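Local coordinates for protein mevalonate kinase, putative (Leishmania major, PDB 2HFS) that probably transfers a phosphate group from ATP to (R)-mevalonate, giving 5-phosphomevalonate, an early step of the mevalonate route to isoprenoids and sterols, at residues 46-52 with 97-103. Residues are numbered along the deposited sequence; the frame is centred on the assembly and turned at random.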
ATOM      1  N   GLU A  46       9.593   2.780  -9.860  1.00  7.63           N
ATOM      2  CA  GLU A  46      10.946   2.334 -10.246  1.00  8.75           C
ATOM      3  C   GLU A  46      12.017   3.367  -9.868  1.00  8.99           C
ATOM      4  O   GLU A  46      11.773   4.582  -9.969  1.00  8.09           O
ATOM      5  CB  GLU A  46      10.992   2.007 -11.741  1.00  9.62           C
ATOM      6  CG  GLU A  46      12.406   1.716 -12.249  1.00 12.08           C
ATOM      7  CD  GLU A  46      12.468   1.314 -13.712  1.00 15.12           C
ATOM      8  OE1 GLU A  46      11.589   1.731 -14.496  1.00 18.62           O
ATOM      9  OE2 GLU A  46      13.418   0.578 -14.072  1.00 19.15           O
ATOM     10  N   CYS A  47      13.173   2.883  -9.395  1.00  9.29           N
ATOM     11  CA  CYS A  47      14.327   3.726  -9.086  1.00  9.55           C
ATOM     12  C   CYS A  47      15.508   3.328  -9.986  1.00 10.80           C
ATOM     13  O   CYS A  47      15.829   2.135 -10.131  1.00  9.64           O
ATOM     14  CB  CYS A  47      14.703   3.633  -7.595  1.00 10.39           C
ATOM     15  SG  CYS A  47      16.273   4.448  -7.203  1.00 11.17           S
ATOM     16  N   ARG A  48      16.124   4.334 -10.607  1.00 10.75           N
ATOM     17  CA  ARG A  48      17.340   4.171 -11.391  1.00 12.15           C
ATOM     18  C   ARG A  48      18.394   5.036 -10.728  1.00 11.87           C
ATOM     19  O   ARG A  48      18.099   6.170 -10.295  1.00 11.18           O
ATOM     20  CB  ARG A  48      17.145   4.668 -12.829  1.00 12.22           C
ATOM     21  CG  ARG A  48      16.232   3.847 -13.722  1.00 12.50           C
ATOM     22  CD  ARG A  48      16.047   4.440 -15.144  1.00 16.66           C
ATOM     23  NE  ARG A  48      17.249   4.267 -15.962  1.00 24.18           N
ATOM     24  CZ  ARG A  48      17.292   4.255 -17.301  1.00 25.76           C
ATOM     25  NH1 ARG A  48      16.183   4.397 -18.019  1.00 24.70           N
ATOM     26  NH2 ARG A  48      18.455   4.084 -17.922  1.00 23.42           N
ATOM     27  N   LEU A  49      19.609   4.504 -10.670  1.00 10.75           N
ATOM     28  CA  LEU A  49      20.742   5.172 -10.061  1.00  9.71           C
ATOM     29  C   LEU A  49      21.947   5.211 -10.994  1.00 10.21           C
ATOM     30  O   LEU A  49      22.146   4.306 -11.788  1.00  9.44           O
ATOM     31  CB  LEU A  49      21.152   4.427  -8.791  1.00 11.02           C
ATOM     32  CG  LEU A  49      20.157   4.394  -7.636  1.00  9.55           C
ATOM     33  CD1 LEU A  49      20.787   3.559  -6.532  1.00  6.57           C
ATOM     34  CD2 LEU A  49      19.861   5.815  -7.127  1.00  7.21           C
ATOM     35  N   GLU A  50      22.735   6.271 -10.884  1.00 10.50           N
ATOM     36  CA  GLU A  50      24.062   6.310 -11.478  1.00 10.96           C
ATOM     37  C   GLU A  50      24.994   7.192 -10.670  1.00 11.19           C
ATOM     38  O   GLU A  50      24.550   8.088  -9.951  1.00 10.68           O
ATOM     39  CB  GLU A  50      23.985   6.787 -12.908  1.00 12.92           C
ATOM     40  CG  GLU A  50      23.323   8.137 -13.065  1.00 15.61           C
ATOM     41  CD  GLU A  50      23.254   8.507 -14.522  1.00 17.65           C
ATOM     42  OE1 GLU A  50      22.393   7.953 -15.233  1.00 18.63           O
ATOM     43  OE2 GLU A  50      24.088   9.314 -14.950  1.00 17.08           O
ATOM     44  N   ILE A  51      26.286   6.926 -10.796  1.00 12.05           N
ATOM     45  CA  ILE A  51      27.310   7.666 -10.070  1.00 13.43           C
ATOM     46  C   ILE A  51      27.340   9.116 -10.511  1.00 12.67           C
ATOM     47  O   ILE A  51      26.978   9.432 -11.650  1.00 13.53           O
ATOM     48  CB  ILE A  51      28.687   6.947 -10.181  1.00 12.71           C
ATOM     49  CG1 ILE A  51      29.161   6.826 -11.637  1.00 18.24           C
ATOM     50  CG2 ILE A  51      28.599   5.557  -9.547  1.00 16.00           C
ATOM     51  CD1 ILE A  51      30.549   6.140 -11.784  1.00 16.67           C
ATOM     52  N   ASN A  52      27.691  10.004  -9.584  1.00 12.12           N
ATOM     53  CA  ASN A  52      27.770  11.432  -9.868  1.00 12.70           C
ATOM     54  C   ASN A  52      29.164  11.877  -9.429  1.00 13.26           C
ATOM     55  O   ASN A  52      29.336  12.355  -8.323  1.00 13.60           O
ATOM     56  CB  ASN A  52      26.653  12.178  -9.111  1.00 12.66           C
ATOM     57  CG  ASN A  52      26.186  13.458  -9.826  1.00 14.09           C
ATOM     58  OD1 ASN A  52      26.473  13.678 -11.004  1.00 12.74           O
ATOM     59  ND2 ASN A  52      25.441  14.282  -9.112  1.00 14.81           N
ATOM     60  N   GLY A  97      28.756  11.308  -5.490  1.00 13.79           N
ATOM     61  CA  GLY A  97      27.383  11.076  -5.088  1.00 13.14           C
ATOM     62  C   GLY A  97      26.661  10.208  -6.095  1.00 13.09           C
ATOM     63  O   GLY A  97      27.287   9.456  -6.854  1.00 12.14           O
ATOM     64  N   LEU A  98      25.336  10.317  -6.085  1.00 12.22           N
ATOM     65  CA  LEU A  98      24.478   9.566  -6.983  1.00 12.26           C
ATOM     66  C   LEU A  98      23.405  10.472  -7.577  1.00 12.03           C
ATOM     67  O   LEU A  98      22.871  11.356  -6.906  1.00 11.97           O
ATOM     68  CB  LEU A  98      23.783   8.403  -6.233  1.00 11.76           C
ATOM     69  CG  LEU A  98      24.635   7.262  -5.643  1.00 13.59           C
ATOM     70  CD1 LEU A  98      23.783   6.281  -4.836  1.00 15.88           C
ATOM     71  CD2 LEU A  98      25.414   6.491  -6.704  1.00 15.65           C
ATOM     72  N   LYS A  99      23.074  10.228  -8.835  1.00 13.23           N
ATOM     73  CA  LYS A  99      21.867  10.781  -9.400  1.00 13.23           C
ATOM     74  C   LYS A  99      20.804   9.699  -9.330  1.00 13.76           C
ATOM     75  O   LYS A  99      21.055   8.565  -9.744  1.00 12.60           O
ATOM     76  CB  LYS A  99      22.103  11.227 -10.845  1.00 13.91           C
ATOM     77  CG  LYS A  99      22.782  12.600 -10.924  1.00 16.76           C
ATOM     78  CD  LYS A  99      23.204  12.961 -12.349  1.00 18.53           C
ATOM     79  CE  LYS A  99      22.151  13.739 -13.086  1.00 19.02           C
ATOM     80  NZ  LYS A  99      22.667  14.213 -14.409  1.00 23.59           N
HETATM   81  N   MSE A 100      19.638  10.073  -8.810  1.00 11.89           N
HETATM   82  CA  MSE A 100      18.511   9.166  -8.599  1.00 13.29           C
HETATM   83  C   MSE A 100      17.370   9.607  -9.520  1.00 12.58           C
HETATM   84  O   MSE A 100      16.937  10.770  -9.486  1.00 11.98           O
HETATM   85  CB  MSE A 100      18.084   9.244  -7.129  1.00 15.05           C
HETATM   86  CG  MSE A 100      17.056   8.215  -6.708  1.00 16.68           C
HETATM   87 SE   MSE A 100      16.603   8.372  -4.787  1.00 24.06          SE
HETATM   88  CE  MSE A 100      15.243   7.040  -4.806  1.00 18.57           C
ATOM     89  N   PHE A 101      16.893   8.701 -10.364  1.00  9.38           N
ATOM     90  CA  PHE A 101      15.689   8.982 -11.146  1.00  9.86           C
ATOM     91  C   PHE A 101      14.539   8.151 -10.598  1.00  9.75           C
ATOM     92  O   PHE A 101      14.695   6.943 -10.431  1.00  9.87           O
ATOM     93  CB  PHE A 101      15.923   8.676 -12.622  1.00 10.79           C
ATOM     94  CG  PHE A 101      14.701   8.875 -13.477  1.00 14.13           C
ATOM     95  CD1 PHE A 101      14.432  10.126 -14.044  1.00 17.74           C
ATOM     96  CD2 PHE A 101      13.821   7.821 -13.713  1.00 14.56           C
ATOM     97  CE1 PHE A 101      13.297  10.323 -14.837  1.00 15.31           C
ATOM     98  CE2 PHE A 101      12.669   8.009 -14.504  1.00 13.22           C
ATOM     99  CZ  PHE A 101      12.411   9.252 -15.064  1.00 14.72           C
ATOM    100  N   ILE A 102      13.405   8.784 -10.274  1.00  9.77           N
ATOM    101  CA  ILE A 102      12.251   7.996  -9.763  1.00  9.30           C
ATOM    102  C   ILE A 102      11.083   8.030 -10.729  1.00  9.85           C
ATOM    103  O   ILE A 102      10.603   9.115 -11.089  1.00  9.47           O
ATOM    104  CB  ILE A 102      11.758   8.442  -8.356  1.00  9.95           C
ATOM    105  CG1 ILE A 102      12.894   8.935  -7.450  1.00  9.20           C
ATOM    106  CG2 ILE A 102      10.976   7.295  -7.681  1.00  8.44           C
ATOM    107  CD1 ILE A 102      12.378   9.458  -6.106  1.00  8.61           C
ATOM    108  N   GLY A 103      10.593   6.843 -11.089  1.00  8.38           N
ATOM    109  CA  GLY A 103       9.533   6.696 -12.086  1.00  9.55           C
ATOM    110  C   GLY A 103       8.541   5.588 -11.797  1.00  8.84           C
ATOM    111  O   GLY A 103       8.100   5.414 -10.649  1.00 11.48           O
TER
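Antiparallel pairing in the mixed sheet of the GHMP kinase N-terminal domain joins Arg48 to Phe101 and Glu50 to Lys99, and it illustrates how one ladder can serve two unlike faces. In the first pair Arg48 N reaches Phe101 O at 3.0 Å, in the carbonyl plane, and Phe101 N returns to Arg48 O in a bond only slightly tilted from it. Lys99 N then meets Glu50 O at 2.8 Å. Asn52 N, by contrast, approaches Gly97 O, also at 2.8 Å, from well above the carbonyl plane. Between the bonded pairs, alpha hydrogens point at carbonyls, as from Leu49 CA to Lys99 O.

One face is apolar. Leu49 and the selenomethionine Met100 lie side by side, CD2 of Leu49 being 3.7 Å from CG of Met100. With its CG anti to the backbone N (chi1 -172°) and the chain extended beyond, Met100 also brings CE to 3.7 Å from Cys47 SG. Helix 114-130 packs on Leu49 and Leu98, while His82 of helix 70-88 touches Met100.

The other face is mostly polar and more open, with the Phe101 ring among the charged chains. The Lys99 chain, bent at chi3 (92°), slants across the Asn52 amide, CG being 3.6 Å from ND2 and CD touching OD1. Glu50 runs alongside Lys99, but OE2 and NZ stay 5.1 Å apart, too far for a salt bridge. Leu49 and Ile51 bond through their backbones to Thr12 and Ser10, and Leu98 to Gln59 of parallel strand 58-62, extending this antiparallel pair within the helix-backed mixed sheet of the GHMP kinase N-terminal domain.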